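Local coordinates for protein allantoicase (Saccharomyces cerevisiae, PDB 1O59) that hydrolyses allantoate to (S)-ureidoglycolate and urea, a step of allantoin degradation that lets yeast use purines as a secondary nitrogen source, at residues D36-K41 with A188-Y193; G44-F49 with V96-G101; P123-E128 with E151-G156. All blocks are in the same frame, centred on the assembly; numbering follows the deposited sequence.

Contact 1 of 3, residues D36-K41 with A188-Y193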
ATOM      1  N   ASP A  36      -2.839  -1.041   0.068  1.00 60.71           N
ATOM      2  CA  ASP A  36      -2.889  -1.749  -1.227  1.00 60.42           C
ATOM      3  C   ASP A  36      -2.191  -3.110  -1.124  1.00 60.73           C
ATOM      4  O   ASP A  36      -0.947  -3.240  -1.265  1.00 60.39           O
ATOM      5  CB  ASP A  36      -2.283  -0.891  -2.330  1.00 60.35           C
ATOM      6  CG  ASP A  36      -2.219  -1.596  -3.669  1.00 60.75           C
ATOM      7  OD1 ASP A  36      -3.020  -2.548  -3.878  1.00 61.75           O
ATOM      8  OD2 ASP A  36      -1.395  -1.245  -4.567  1.00 56.09           O
ATOM      9  N   VAL A  37      -3.012  -4.133  -0.883  1.00 60.53           N
ATOM     10  CA  VAL A  37      -2.504  -5.447  -0.559  1.00 60.85           C
ATOM     11  C   VAL A  37      -2.021  -6.212  -1.794  1.00 60.94           C
ATOM     12  O   VAL A  37      -1.442  -7.287  -1.643  1.00 60.91           O
ATOM     13  CB  VAL A  37      -3.554  -6.294   0.194  1.00 60.99           C
ATOM     14  CG1 VAL A  37      -3.893  -5.672   1.555  1.00 60.40           C
ATOM     15  CG2 VAL A  37      -4.825  -6.487  -0.672  1.00 62.11           C
ATOM     16  N   ILE A  38      -2.295  -5.680  -2.997  1.00 61.12           N
ATOM     17  CA  ILE A  38      -1.818  -6.278  -4.251  1.00 61.41           C
ATOM     18  C   ILE A  38      -0.664  -5.529  -4.908  1.00 61.63           C
ATOM     19  O   ILE A  38      -0.159  -5.982  -5.943  1.00 61.74           O
ATOM     20  CB  ILE A  38      -2.947  -6.450  -5.287  1.00 61.29           C
ATOM     21  CG1 ILE A  38      -3.498  -5.091  -5.739  1.00 62.15           C
ATOM     22  CG2 ILE A  38      -4.028  -7.326  -4.703  1.00 63.28           C
ATOM     23  CD1 ILE A  38      -4.647  -5.171  -6.713  1.00 61.00           C
ATOM     24  N   GLY A  39      -0.261  -4.396  -4.328  1.00 61.65           N
ATOM     25  CA  GLY A  39       0.888  -3.641  -4.833  1.00 61.21           C
ATOM     26  C   GLY A  39       2.141  -4.500  -4.834  1.00 60.98           C
ATOM     27  O   GLY A  39       2.382  -5.223  -3.872  1.00 60.37           O
ATOM     28  N   SER A  40       2.924  -4.408  -5.914  1.00 60.83           N
ATOM     29  CA  SER A  40       4.206  -5.104  -6.028  1.00 60.81           C
ATOM     30  C   SER A  40       5.221  -4.719  -4.954  1.00 61.04           C
ATOM     31  O   SER A  40       6.118  -5.500  -4.625  1.00 60.85           O
ATOM     32  CB  SER A  40       4.820  -4.828  -7.383  1.00 60.58           C
ATOM     33  OG  SER A  40       5.137  -3.468  -7.507  1.00 60.40           O
ATOM     34  N   LYS A  41       5.078  -3.510  -4.428  1.00 61.82           N
ATOM     35  CA  LYS A  41       5.996  -2.978  -3.421  1.00 62.37           C
ATOM     36  C   LYS A  41       5.850  -3.609  -2.045  1.00 62.78           C
ATOM     37  O   LYS A  41       6.742  -3.410  -1.216  1.00 62.64           O
ATOM     38  CB  LYS A  41       5.877  -1.462  -3.292  1.00 62.15           C
ATOM     39  CG  LYS A  41       4.619  -0.951  -2.595  1.00 62.06           C
ATOM     40  CD  LYS A  41       4.660   0.580  -2.615  1.00 62.48           C
ATOM     41  CE  LYS A  41       3.608   1.227  -1.773  1.00 63.60           C
ATOM     42  NZ  LYS A  41       3.752   2.716  -1.914  1.00 63.75           N
ATOM     43  N   ALA A 188      -4.516   0.870 -16.780  1.00 59.92           N
ATOM     44  CA  ALA A 188      -3.188   1.310 -16.369  1.00 60.14           C
ATOM     45  C   ALA A 188      -2.812   0.737 -14.994  1.00 60.28           C
ATOM     46  O   ALA A 188      -1.797   0.027 -14.876  1.00 61.08           O
ATOM     47  CB  ALA A 188      -3.121   2.843 -16.374  1.00 59.74           C
ATOM     48  N   ARG A 189      -3.645   1.003 -13.981  1.00 60.21           N
ATOM     49  CA  ARG A 189      -3.349   0.577 -12.610  1.00 60.51           C
ATOM     50  C   ARG A 189      -4.516  -0.023 -11.901  1.00 60.77           C
ATOM     51  O   ARG A 189      -5.676   0.405 -12.104  1.00 61.66           O
ATOM     52  CB  ARG A 189      -2.840   1.731 -11.744  1.00 60.23           C
ATOM     53  CG  ARG A 189      -1.441   2.244 -12.108  1.00 59.04           C
ATOM     54  CD  ARG A 189      -0.335   1.232 -11.941  1.00 59.52           C
ATOM     55  NE  ARG A 189       0.975   1.832 -12.268  1.00 59.68           N
ATOM     56  CZ  ARG A 189       1.482   1.944 -13.493  1.00 59.82           C
ATOM     57  NH1 ARG A 189       0.858   1.455 -14.556  1.00 60.12           N
ATOM     58  NH2 ARG A 189       2.661   2.511 -13.649  1.00 60.47           N
ATOM     59  N   PHE A 190      -4.210  -0.978 -11.023  1.00 61.07           N
ATOM     60  CA  PHE A 190      -5.229  -1.565 -10.126  1.00 61.48           C
ATOM     61  C   PHE A 190      -4.730  -1.647  -8.689  1.00 61.68           C
ATOM     62  O   PHE A 190      -3.796  -2.386  -8.399  1.00 63.09           O
ATOM     63  CB  PHE A 190      -5.639  -2.945 -10.639  1.00 61.51           C
ATOM     64  CG  PHE A 190      -6.617  -3.701  -9.747  1.00 61.60           C
ATOM     65  CD1 PHE A 190      -7.676  -3.042  -9.077  1.00 62.93           C
ATOM     66  CD2 PHE A 190      -6.508  -5.089  -9.619  1.00 60.80           C
ATOM     67  CE1 PHE A 190      -8.574  -3.752  -8.277  1.00 61.64           C
ATOM     68  CE2 PHE A 190      -7.422  -5.802  -8.845  1.00 61.54           C
ATOM     69  CZ  PHE A 190      -8.455  -5.129  -8.172  1.00 61.74           C
ATOM     70  N   ARG A 191      -5.337  -0.857  -7.807  1.00 62.28           N
ATOM     71  CA  ARG A 191      -5.048  -0.901  -6.373  1.00 62.25           C
ATOM     72  C   ARG A 191      -6.216  -1.561  -5.646  1.00 62.04           C
ATOM     73  O   ARG A 191      -7.350  -1.237  -5.915  1.00 62.44           O
ATOM     74  CB  ARG A 191      -4.910   0.526  -5.818  1.00 62.64           C
ATOM     75  CG  ARG A 191      -4.051   1.491  -6.620  1.00 62.99           C
ATOM     76  CD  ARG A 191      -2.679   0.960  -6.950  1.00 63.40           C
ATOM     77  NE  ARG A 191      -1.766   1.939  -7.569  1.00 62.33           N
ATOM     78  CZ  ARG A 191      -0.592   1.595  -8.114  1.00 62.79           C
ATOM     79  NH1 ARG A 191      -0.239   0.312  -8.164  1.00 62.83           N
ATOM     80  NH2 ARG A 191       0.218   2.515  -8.632  1.00 62.53           N
ATOM     81  N   LEU A 192      -5.957  -2.463  -4.715  1.00 61.47           N
ATOM     82  CA  LEU A 192      -7.038  -3.001  -3.893  1.00 61.10           C
ATOM     83  C   LEU A 192      -6.733  -2.856  -2.388  1.00 61.08           C
ATOM     84  O   LEU A 192      -5.752  -3.415  -1.871  1.00 60.45           O
ATOM     85  CB  LEU A 192      -7.363  -4.462  -4.262  1.00 60.87           C
ATOM     86  CG  LEU A 192      -8.726  -4.904  -3.713  1.00 60.99           C
ATOM     87  CD1 LEU A 192      -9.921  -4.314  -4.497  1.00 57.81           C
ATOM     88  CD2 LEU A 192      -8.806  -6.392  -3.686  1.00 61.37           C
ATOM     89  N   TYR A 193      -7.580  -2.085  -1.698  1.00 60.87           N
ATOM     90  CA  TYR A 193      -7.339  -1.766  -0.289  1.00 61.18           C
ATOM     91  C   TYR A 193      -7.973  -2.757   0.669  1.00 61.14           C
ATOM     92  O   TYR A 193      -9.198  -3.002   0.604  1.00 62.22           O
ATOM     93  CB  TYR A 193      -7.756  -0.301   0.043  1.00 61.07           C
ATOM     94  CG  TYR A 193      -6.986   0.658  -0.830  1.00 60.43           C
ATOM     95  CD1 TYR A 193      -5.612   0.805  -0.657  1.00 61.72           C
ATOM     96  CD2 TYR A 193      -7.606   1.360  -1.867  1.00 59.97           C
ATOM     97  CE1 TYR A 193      -4.866   1.645  -1.470  1.00 61.61           C
ATOM     98  CE2 TYR A 193      -6.871   2.197  -2.684  1.00 60.42           C
ATOM     99  CZ  TYR A 193      -5.489   2.333  -2.473  1.00 60.31           C
ATOM    100  OH  TYR A 193      -4.707   3.123  -3.261  1.00 59.07           O
TER
HETATM  101  O   HOH W   1      -1.176  -2.064  -7.133  1.00 34.19           O
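The type I beta turn from Asp36 to Gly39 packs against strand 186-196, where Asp36 pairs with Tyr193 as an antiparallel non-hydrogen-bonded pair. The strand belongs to one sheet of the N-terminal beta sandwich, consistent with the galactose-binding-like clan of the allantoicase repeat. Asp36 carries most of the polar contact. Its CG is anti to the backbone N (chi1 176°), which puts CG beside the backbone of Arg191 and Leu192; OD1 is then turned to Leu192 N. OD1 accepts Leu192 N at 3.1 Å, and the N-H comes from above the carboxylate plane, 50° out of it. The same OD1 takes a weak bond from Ile38 N at 3.3 Å, an i to i+2 bond, as in an Asx turn. Beside it, Val37 N bonds Leu192 O at 3.0 Å, with an angle of 154° at the hydrogen. Leu192 is thus held through both its N-H and its carbonyl. OD2 points to Arg191 but stays 4.1 Å from NH1, beyond a salt bridge. A water bridges the two groups instead: it donates to Asp36 OD2 at 2.7 Å and to Phe190 O at 2.9 Å. It accepts from Arg191 NH1 at 2.8 Å, in the guanidinium plane. NH1 also bonds Gln62 O. The apolar side is carried by Ile38. Its CD1 sits over one face of the Phe190 ring, 3.7 Å from the centroid and offset toward the rim, a CH-pi contact. The same methyl also touches Leu192 CB. Ile177 of strand 176-182 packs on all three side chains. The aspartate CB lies by Tyr193 CE1. The two carboxylate oxygens thus divide the work: OD1 serves backbone N-H groups, while OD2 is linked to the arginine through the water.

Contact 2 of 3, residues G44-F49 with V96-G101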
ATOM      1  N   GLY A  44       2.990  -8.075  -3.884  1.00 63.65           N
ATOM      2  CA  GLY A  44       1.920  -8.511  -4.769  1.00 64.25           C
ATOM      3  C   GLY A  44       2.468  -9.114  -6.056  1.00 64.64           C
ATOM      4  O   GLY A  44       3.467  -8.622  -6.593  1.00 65.50           O
ATOM      5  N   GLN A  45       1.821 -10.167  -6.547  1.00 64.51           N
ATOM      6  CA  GLN A  45       2.300 -10.919  -7.699  1.00 65.30           C
ATOM      7  C   GLN A  45       1.192 -11.297  -8.648  1.00 64.58           C
ATOM      8  O   GLN A  45       0.164 -11.846  -8.226  1.00 64.29           O
ATOM      9  CB  GLN A  45       2.925 -12.226  -7.248  1.00 65.57           C
ATOM     10  CG  GLN A  45       4.425 -12.216  -7.133  1.00 70.15           C
ATOM     11  CD  GLN A  45       4.905 -13.204  -6.062  1.00 76.06           C
ATOM     12  OE1 GLN A  45       4.334 -14.309  -5.913  1.00 77.61           O
ATOM     13  NE2 GLN A  45       5.931 -12.800  -5.292  1.00 79.68           N
ATOM     14  N   VAL A  46       1.440 -11.077  -9.930  1.00 63.53           N
ATOM     15  CA  VAL A  46       0.557 -11.590 -10.948  1.00 63.22           C
ATOM     16  C   VAL A  46       0.823 -13.075 -11.145  1.00 62.22           C
ATOM     17  O   VAL A  46       1.906 -13.483 -11.537  1.00 62.89           O
ATOM     18  CB  VAL A  46       0.674 -10.814 -12.276  1.00 63.05           C
ATOM     19  CG1 VAL A  46      -0.242 -11.418 -13.310  1.00 63.18           C
ATOM     20  CG2 VAL A  46       0.315  -9.332 -12.058  1.00 63.87           C
ATOM     21  N   VAL A  47      -0.211 -13.864 -10.882  1.00 61.52           N
ATOM     22  CA  VAL A  47      -0.188 -15.310 -10.985  1.00 60.40           C
ATOM     23  C   VAL A  47      -0.516 -15.727 -12.393  1.00 59.33           C
ATOM     24  O   VAL A  47       0.134 -16.609 -12.957  1.00 58.77           O
ATOM     25  CB  VAL A  47      -1.260 -15.950 -10.081  1.00 60.38           C
ATOM     26  CG1 VAL A  47      -1.289 -17.504 -10.255  1.00 61.26           C
ATOM     27  CG2 VAL A  47      -1.061 -15.549  -8.632  1.00 60.68           C
ATOM     28  N   SER A  48      -1.560 -15.125 -12.949  1.00 58.15           N
ATOM     29  CA  SER A  48      -2.017 -15.510 -14.265  1.00 57.58           C
ATOM     30  C   SER A  48      -2.876 -14.470 -14.917  1.00 57.01           C
ATOM     31  O   SER A  48      -3.256 -13.504 -14.294  1.00 56.44           O
ATOM     32  CB  SER A  48      -2.812 -16.808 -14.182  1.00 58.06           C
ATOM     33  OG  SER A  48      -2.901 -17.399 -15.486  1.00 58.88           O
ATOM     34  N   PHE A  49      -3.197 -14.686 -16.190  1.00 57.47           N
ATOM     35  CA  PHE A  49      -4.016 -13.738 -16.924  1.00 58.06           C
ATOM     36  C   PHE A  49      -4.545 -14.466 -18.142  1.00 57.93           C
ATOM     37  O   PHE A  49      -3.998 -15.493 -18.562  1.00 57.16           O
ATOM     38  CB  PHE A  49      -3.199 -12.473 -17.308  1.00 58.97           C
ATOM     39  CG  PHE A  49      -1.847 -12.805 -17.890  1.00 60.31           C
ATOM     40  CD1 PHE A  49      -1.709 -13.078 -19.254  1.00 61.46           C
ATOM     41  CD2 PHE A  49      -0.725 -12.927 -17.066  1.00 61.02           C
ATOM     42  CE1 PHE A  49      -0.478 -13.448 -19.785  1.00 61.44           C
ATOM     43  CE2 PHE A  49       0.512 -13.278 -17.600  1.00 61.71           C
ATOM     44  CZ  PHE A  49       0.633 -13.552 -18.965  1.00 61.08           C
ATOM     45  N   VAL A  96      -7.235 -11.246 -14.695  1.00 59.44           N
ATOM     46  CA  VAL A  96      -5.905 -11.391 -14.115  1.00 59.77           C
ATOM     47  C   VAL A  96      -6.070 -11.820 -12.670  1.00 59.35           C
ATOM     48  O   VAL A  96      -6.936 -11.300 -11.938  1.00 58.15           O
ATOM     49  CB  VAL A  96      -5.061 -10.073 -14.239  1.00 59.87           C
ATOM     50  CG1 VAL A  96      -5.849  -8.869 -13.812  1.00 62.16           C
ATOM     51  CG2 VAL A  96      -3.801 -10.155 -13.435  1.00 60.70           C
ATOM     52  N   ILE A  97      -5.247 -12.784 -12.286  1.00 59.15           N
ATOM     53  CA  ILE A  97      -5.206 -13.256 -10.938  1.00 59.76           C
ATOM     54  C   ILE A  97      -3.951 -12.717 -10.229  1.00 60.11           C
ATOM     55  O   ILE A  97      -2.834 -12.758 -10.769  1.00 59.37           O
ATOM     56  CB  ILE A  97      -5.252 -14.792 -10.914  1.00 59.59           C
ATOM     57  CG1 ILE A  97      -6.610 -15.298 -11.412  1.00 60.25           C
ATOM     58  CG2 ILE A  97      -5.048 -15.291  -9.501  1.00 61.23           C
ATOM     59  CD1 ILE A  97      -6.617 -16.756 -11.835  1.00 59.99           C
ATOM     60  N   ILE A  98      -4.142 -12.228  -9.003  1.00 60.43           N
ATOM     61  CA  ILE A  98      -3.052 -11.597  -8.244  1.00 60.38           C
ATOM     62  C   ILE A  98      -3.029 -12.085  -6.815  1.00 60.36           C
ATOM     63  O   ILE A  98      -4.046 -12.025  -6.105  1.00 60.47           O
ATOM     64  CB  ILE A  98      -3.178 -10.067  -8.233  1.00 60.16           C
ATOM     65  CG1 ILE A  98      -3.287  -9.502  -9.654  1.00 60.96           C
ATOM     66  CG2 ILE A  98      -1.943  -9.449  -7.599  1.00 60.52           C
ATOM     67  CD1 ILE A  98      -3.970  -8.161  -9.718  1.00 61.47           C
ATOM     68  N   LYS A  99      -1.860 -12.564  -6.404  1.00 60.04           N
ATOM     69  CA  LYS A  99      -1.640 -12.967  -5.057  1.00 59.95           C
ATOM     70  C   LYS A  99      -1.217 -11.738  -4.267  1.00 59.65           C
ATOM     71  O   LYS A  99      -0.373 -10.962  -4.720  1.00 60.42           O
ATOM     72  CB  LYS A  99      -0.569 -14.030  -5.006  1.00 60.54           C
ATOM     73  CG  LYS A  99      -0.473 -14.669  -3.659  1.00 61.62           C
ATOM     74  CD  LYS A  99       0.391 -15.896  -3.644  1.00 65.40           C
ATOM     75  CE  LYS A  99       0.490 -16.401  -2.170  1.00 67.72           C
ATOM     76  NZ  LYS A  99       1.579 -17.420  -1.955  1.00 70.68           N
HETATM   77  N   MSE A 100      -1.813 -11.541  -3.094  1.00 58.41           N
HETATM   78  CA  MSE A 100      -1.415 -10.421  -2.238  1.00 56.99           C
HETATM   79  C   MSE A 100       0.003 -10.622  -1.718  1.00 58.40           C
HETATM   80  O   MSE A 100       0.503 -11.746  -1.616  1.00 57.65           O
HETATM   81  CB  MSE A 100      -2.316 -10.300  -0.998  1.00 56.99           C
HETATM   82  CG  MSE A 100      -3.770 -10.087  -1.286  1.00 55.91           C
HETATM   83 SE   MSE A 100      -4.819 -10.189   0.337  0.50 48.56          SE
HETATM   84  CE  MSE A 100      -6.386 -10.175  -0.469  1.00 52.30           C
ATOM     85  N   GLY A 101       0.617  -9.509  -1.326  1.00 59.41           N
ATOM     86  CA  GLY A 101       1.934  -9.561  -0.722  1.00 59.88           C
ATOM     87  C   GLY A 101       1.828  -9.799   0.760  1.00 60.17           C
ATOM     88  O   GLY A 101       2.751 -10.257   1.374  1.00 60.29           O
TER
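Val46 and Val96 meet on one face of an antiparallel pair, strands 45-49 and 94-99, at the edge of a five-stranded sheet. A classic beta bulge interrupts the pair. The two valines cross at about a right angle, and Val46 CG1 lies 3.8 Å from Val96 CG2. Val46 CG1 is anti to its own backbone N (chi1 178°), which carries this methyl to Val96. Val46 CG2 is a looser neighbour of Ile98 CG1 on the same face, and Phe49 CB sits near Val96 CB further along. Gln45, Ser48, Ile97 and Lys99 occupy the other face. Val47, the first residue of the bulge, points its CB toward strand 94-99. That CB packs on Ile97 CG2 at 3.9 Å, while Val47 CG2 reaches Lys99 CB at 4.0 Å. The lysine chain runs on extended, and its NZ forms a salt bridge with Glu135. Before the bulge Gln45 and Lys99 exchange two backbone bonds; within it Ile97 N bonds Ser48 O at 2.9 Å. There one carbonyl also serves two N-H groups: Ile97 O accepts Val47 N at 2.8 Å and, weakly, Ser48 N at 3.5 Å.

Contact 3 of 3, residues P123-E128 with E151-G156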
ATOM      1  N   PRO A 123     -14.394  -1.193 -20.355  1.00 57.63           N
ATOM      2  CA  PRO A 123     -15.748  -0.653 -20.218  1.00 57.41           C
ATOM      3  C   PRO A 123     -16.388  -0.949 -18.880  1.00 56.81           C
ATOM      4  O   PRO A 123     -17.163  -0.138 -18.380  1.00 56.77           O
ATOM      5  CB  PRO A 123     -16.541  -1.372 -21.323  1.00 57.14           C
ATOM      6  CG  PRO A 123     -15.545  -2.054 -22.142  1.00 57.76           C
ATOM      7  CD  PRO A 123     -14.358  -2.323 -21.305  1.00 57.61           C
ATOM      8  N   PHE A 124     -16.109  -2.129 -18.343  1.00 56.16           N
ATOM      9  CA  PHE A 124     -16.683  -2.562 -17.095  1.00 55.92           C
ATOM     10  C   PHE A 124     -15.672  -3.466 -16.417  1.00 56.55           C
ATOM     11  O   PHE A 124     -14.948  -4.216 -17.063  1.00 56.09           O
ATOM     12  CB  PHE A 124     -17.971  -3.354 -17.271  1.00 55.58           C
ATOM     13  CG  PHE A 124     -19.117  -2.581 -17.873  1.00 54.85           C
ATOM     14  CD1 PHE A 124     -19.333  -2.598 -19.241  1.00 56.48           C
ATOM     15  CD2 PHE A 124     -20.006  -1.891 -17.073  1.00 54.01           C
ATOM     16  CE1 PHE A 124     -20.408  -1.912 -19.817  1.00 55.28           C
ATOM     17  CE2 PHE A 124     -21.064  -1.198 -17.622  1.00 54.63           C
ATOM     18  CZ  PHE A 124     -21.277  -1.207 -18.995  1.00 55.59           C
ATOM     19  N   VAL A 125     -15.664  -3.395 -15.093  1.00 57.20           N
ATOM     20  CA  VAL A 125     -14.778  -4.168 -14.266  1.00 57.51           C
ATOM     21  C   VAL A 125     -15.629  -4.798 -13.163  1.00 57.70           C
ATOM     22  O   VAL A 125     -16.628  -4.214 -12.710  1.00 57.49           O
ATOM     23  CB  VAL A 125     -13.677  -3.237 -13.686  1.00 57.95           C
ATOM     24  CG1 VAL A 125     -13.110  -3.762 -12.419  1.00 59.60           C
ATOM     25  CG2 VAL A 125     -12.521  -3.005 -14.710  1.00 57.98           C
ATOM     26  N   SER A 126     -15.270  -6.015 -12.774  1.00 57.87           N
ATOM     27  CA  SER A 126     -15.718  -6.570 -11.499  1.00 57.99           C
ATOM     28  C   SER A 126     -14.490  -7.204 -10.803  1.00 58.16           C
ATOM     29  O   SER A 126     -13.447  -7.448 -11.435  1.00 56.68           O
ATOM     30  CB  SER A 126     -16.924  -7.530 -11.654  1.00 57.84           C
ATOM     31  OG  SER A 126     -16.599  -8.784 -12.235  1.00 56.81           O
ATOM     32  N   ILE A 127     -14.620  -7.395  -9.486  1.00 58.62           N
ATOM     33  CA  ILE A 127     -13.580  -8.008  -8.685  1.00 58.72           C
ATOM     34  C   ILE A 127     -14.116  -9.140  -7.824  1.00 58.50           C
ATOM     35  O   ILE A 127     -15.160  -9.028  -7.173  1.00 58.01           O
ATOM     36  CB  ILE A 127     -12.880  -6.963  -7.816  1.00 59.08           C
ATOM     37  CG1 ILE A 127     -12.476  -5.740  -8.661  1.00 59.53           C
ATOM     38  CG2 ILE A 127     -11.617  -7.566  -7.168  1.00 60.52           C
ATOM     39  CD1 ILE A 127     -12.064  -4.514  -7.827  1.00 59.69           C
ATOM     40  N   GLU A 128     -13.367 -10.243  -7.855  1.00 59.34           N
ATOM     41  CA  GLU A 128     -13.603 -11.428  -7.023  1.00 59.00           C
ATOM     42  C   GLU A 128     -12.364 -11.698  -6.197  1.00 58.40           C
ATOM     43  O   GLU A 128     -11.271 -11.166  -6.485  1.00 57.43           O
ATOM     44  CB  GLU A 128     -13.893 -12.630  -7.891  1.00 58.96           C
ATOM     45  CG  GLU A 128     -14.956 -12.373  -8.956  1.00 60.42           C
ATOM     46  CD  GLU A 128     -15.398 -13.626  -9.706  1.00 60.80           C
ATOM     47  OE1 GLU A 128     -14.709 -14.657  -9.649  1.00 64.06           O
ATOM     48  OE2 GLU A 128     -16.443 -13.574 -10.389  1.00 65.09           O
ATOM     49  N   GLU A 151     -19.027  -5.769  -7.427  1.00 60.28           N
ATOM     50  CA  GLU A 151     -19.923  -5.946  -8.556  1.00 61.20           C
ATOM     51  C   GLU A 151     -19.485  -5.123  -9.761  1.00 59.93           C
ATOM     52  O   GLU A 151     -18.777  -4.130  -9.633  1.00 59.58           O
ATOM     53  CB  GLU A 151     -21.355  -5.542  -8.172  1.00 61.18           C
ATOM     54  CG  GLU A 151     -21.544  -4.019  -8.108  1.00 64.28           C
ATOM     55  CD  GLU A 151     -22.593  -3.550  -7.091  1.00 65.40           C
ATOM     56  OE1 GLU A 151     -23.828  -3.431  -7.442  1.00 68.07           O
ATOM     57  OE2 GLU A 151     -22.145  -3.280  -5.928  1.00 71.97           O
ATOM     58  N   LYS A 152     -19.964  -5.552 -10.922  1.00 59.23           N
ATOM     59  CA  LYS A 152     -19.619  -4.977 -12.214  1.00 58.83           C
ATOM     60  C   LYS A 152     -19.953  -3.488 -12.239  1.00 58.33           C
ATOM     61  O   LYS A 152     -21.059  -3.086 -11.909  1.00 57.83           O
ATOM     62  CB  LYS A 152     -20.382  -5.732 -13.315  1.00 58.46           C
ATOM     63  CG  LYS A 152     -19.919  -5.452 -14.720  1.00 59.22           C
ATOM     64  CD  LYS A 152     -20.999  -5.810 -15.760  1.00 59.36           C
ATOM     65  CE  LYS A 152     -20.566  -6.899 -16.753  1.00 59.90           C
ATOM     66  NZ  LYS A 152     -21.558  -7.047 -17.902  1.00 59.18           N
ATOM     67  N   PHE A 153     -18.984  -2.670 -12.607  1.00 58.37           N
ATOM     68  CA  PHE A 153     -19.228  -1.252 -12.755  1.00 58.35           C
ATOM     69  C   PHE A 153     -18.518  -0.691 -13.961  1.00 58.60           C
ATOM     70  O   PHE A 153     -17.472  -1.165 -14.372  1.00 57.33           O
ATOM     71  CB  PHE A 153     -18.828  -0.479 -11.487  1.00 58.28           C
ATOM     72  CG  PHE A 153     -17.331  -0.499 -11.173  1.00 58.74           C
ATOM     73  CD1 PHE A 153     -16.462   0.419 -11.760  1.00 58.11           C
ATOM     74  CD2 PHE A 153     -16.808  -1.412 -10.247  1.00 58.29           C
ATOM     75  CE1 PHE A 153     -15.110   0.398 -11.451  1.00 59.23           C
ATOM     76  CE2 PHE A 153     -15.481  -1.431  -9.918  1.00 57.33           C
ATOM     77  CZ  PHE A 153     -14.617  -0.526 -10.521  1.00 59.68           C
ATOM     78  N   GLU A 154     -19.115   0.360 -14.487  1.00 59.78           N
ATOM     79  CA  GLU A 154     -18.646   1.051 -15.674  1.00 61.03           C
ATOM     80  C   GLU A 154     -17.421   1.906 -15.374  1.00 60.95           C
ATOM     81  O   GLU A 154     -17.347   2.561 -14.344  1.00 60.98           O
ATOM     82  CB  GLU A 154     -19.774   1.936 -16.205  1.00 60.46           C
ATOM     83  CG  GLU A 154     -19.561   2.451 -17.611  1.00 61.73           C
ATOM     84  CD  GLU A 154     -20.818   3.105 -18.196  1.00 63.46           C
ATOM     85  OE1 GLU A 154     -21.779   3.406 -17.417  1.00 66.49           O
ATOM     86  OE2 GLU A 154     -20.868   3.302 -19.445  1.00 66.49           O
ATOM     87  N   CYS A 155     -16.451   1.872 -16.281  1.00 61.10           N
ATOM     88  CA  CYS A 155     -15.283   2.741 -16.227  1.00 60.37           C
ATOM     89  C   CYS A 155     -15.315   3.717 -17.385  1.00 60.19           C
ATOM     90  O   CYS A 155     -15.903   3.437 -18.429  1.00 60.05           O
ATOM     91  CB  CYS A 155     -14.027   1.919 -16.384  1.00 60.89           C
ATOM     92  SG  CYS A 155     -13.697   0.796 -15.050  1.00 59.86           S
ATOM     93  N   GLY A 156     -14.649   4.853 -17.198  1.00 59.89           N
ATOM     94  CA  GLY A 156     -14.446   5.836 -18.261  1.00 59.52           C
ATOM     95  C   GLY A 156     -13.017   5.904 -18.778  1.00 58.83           C
ATOM     96  O   GLY A 156     -12.110   5.275 -18.214  1.00 58.71           O
TER
HETATM   97  O   HOH W   2     -18.295   1.860 -20.304  1.00 53.45           O
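Phe124 and Glu154 form a non-hydrogen-bonded pair between antiparallel strands 124-130 and 147-154, and Val125 and Phe153 form the hydrogen-bonded pair beside it. Strand 147-154 is the outermost strand of its five-stranded sheet within the chain. Phe124 CG is anti to the carbonyl carbon (chi1 -64°), and the ring leans across to the partner strand. CD2 touches Glu154 CA at 3.5 Å, and CE2 touches Glu154 CB at 3.7 Å. The planes of the ring and the glutamate carboxylate are 17° apart, though the two side chains cross obliquely. Lys152 CG lies against Phe124 CB at 3.8 Å. The lysine chain then bends at chi3, and NZ stays 5.3 Å from the Phe124 ring centroid, at most a weak cation-pi attraction. The same lysine has a cation-pi partner in Tyr182. An alanine in place of Phe124 would probably leave Glu154 CA and CB without their contacts to the ring atoms CD2 and CE2 and remove the weak aromatic partner of Lys152 NZ. On the other face, Val125 and Phe153 lie side by side and point the same way. Phe153 CG stands between the backbone N and the carbonyl carbon (chi1 66°), which brings it near Val125 O. Val125 CB lies over one face of the ring, offset toward the rim, and Val125 CG1 is 4.0 Å from Phe153 CZ. Phe15 meets this ring edge-to-face. Val125 CG2 reaches Cys155 SG. In the backbone, Val125 N donates to Phe153 O at 3.0 Å, and Phe153 N donates to Val125 O at 2.8 Å. Cys155 N bonds Pro123 O. Two unlike faces result: Val125, Phe153 and Cys155 make a buried apolar layer, while on the other side the Phe124 ring packs on Glu154 CA and CB and the charged ends of Lys152 and Glu154 lie farther off.

Contact 1 opens first, at residues 36-41, and closes last, at 188-193. Its long loop therefore encloses contacts 2 and 3, which follow one another in series and do not cross. Contact 2 joins strand 45-49 to strand 94-99, and contact 3 joins strand 124-130 to strand 147-154. They lie toward opposite edges of one five-stranded sheet, with strand 176-182 between them. Contact 1 belongs to the other sheet of the sandwich. It meets contact 2 through the probable bonds Gly39 O to Gly44 N and Val37 O to Gly101 N. It meets contact 3 in the core, where Phe190 and Leu192 pack on Ile127.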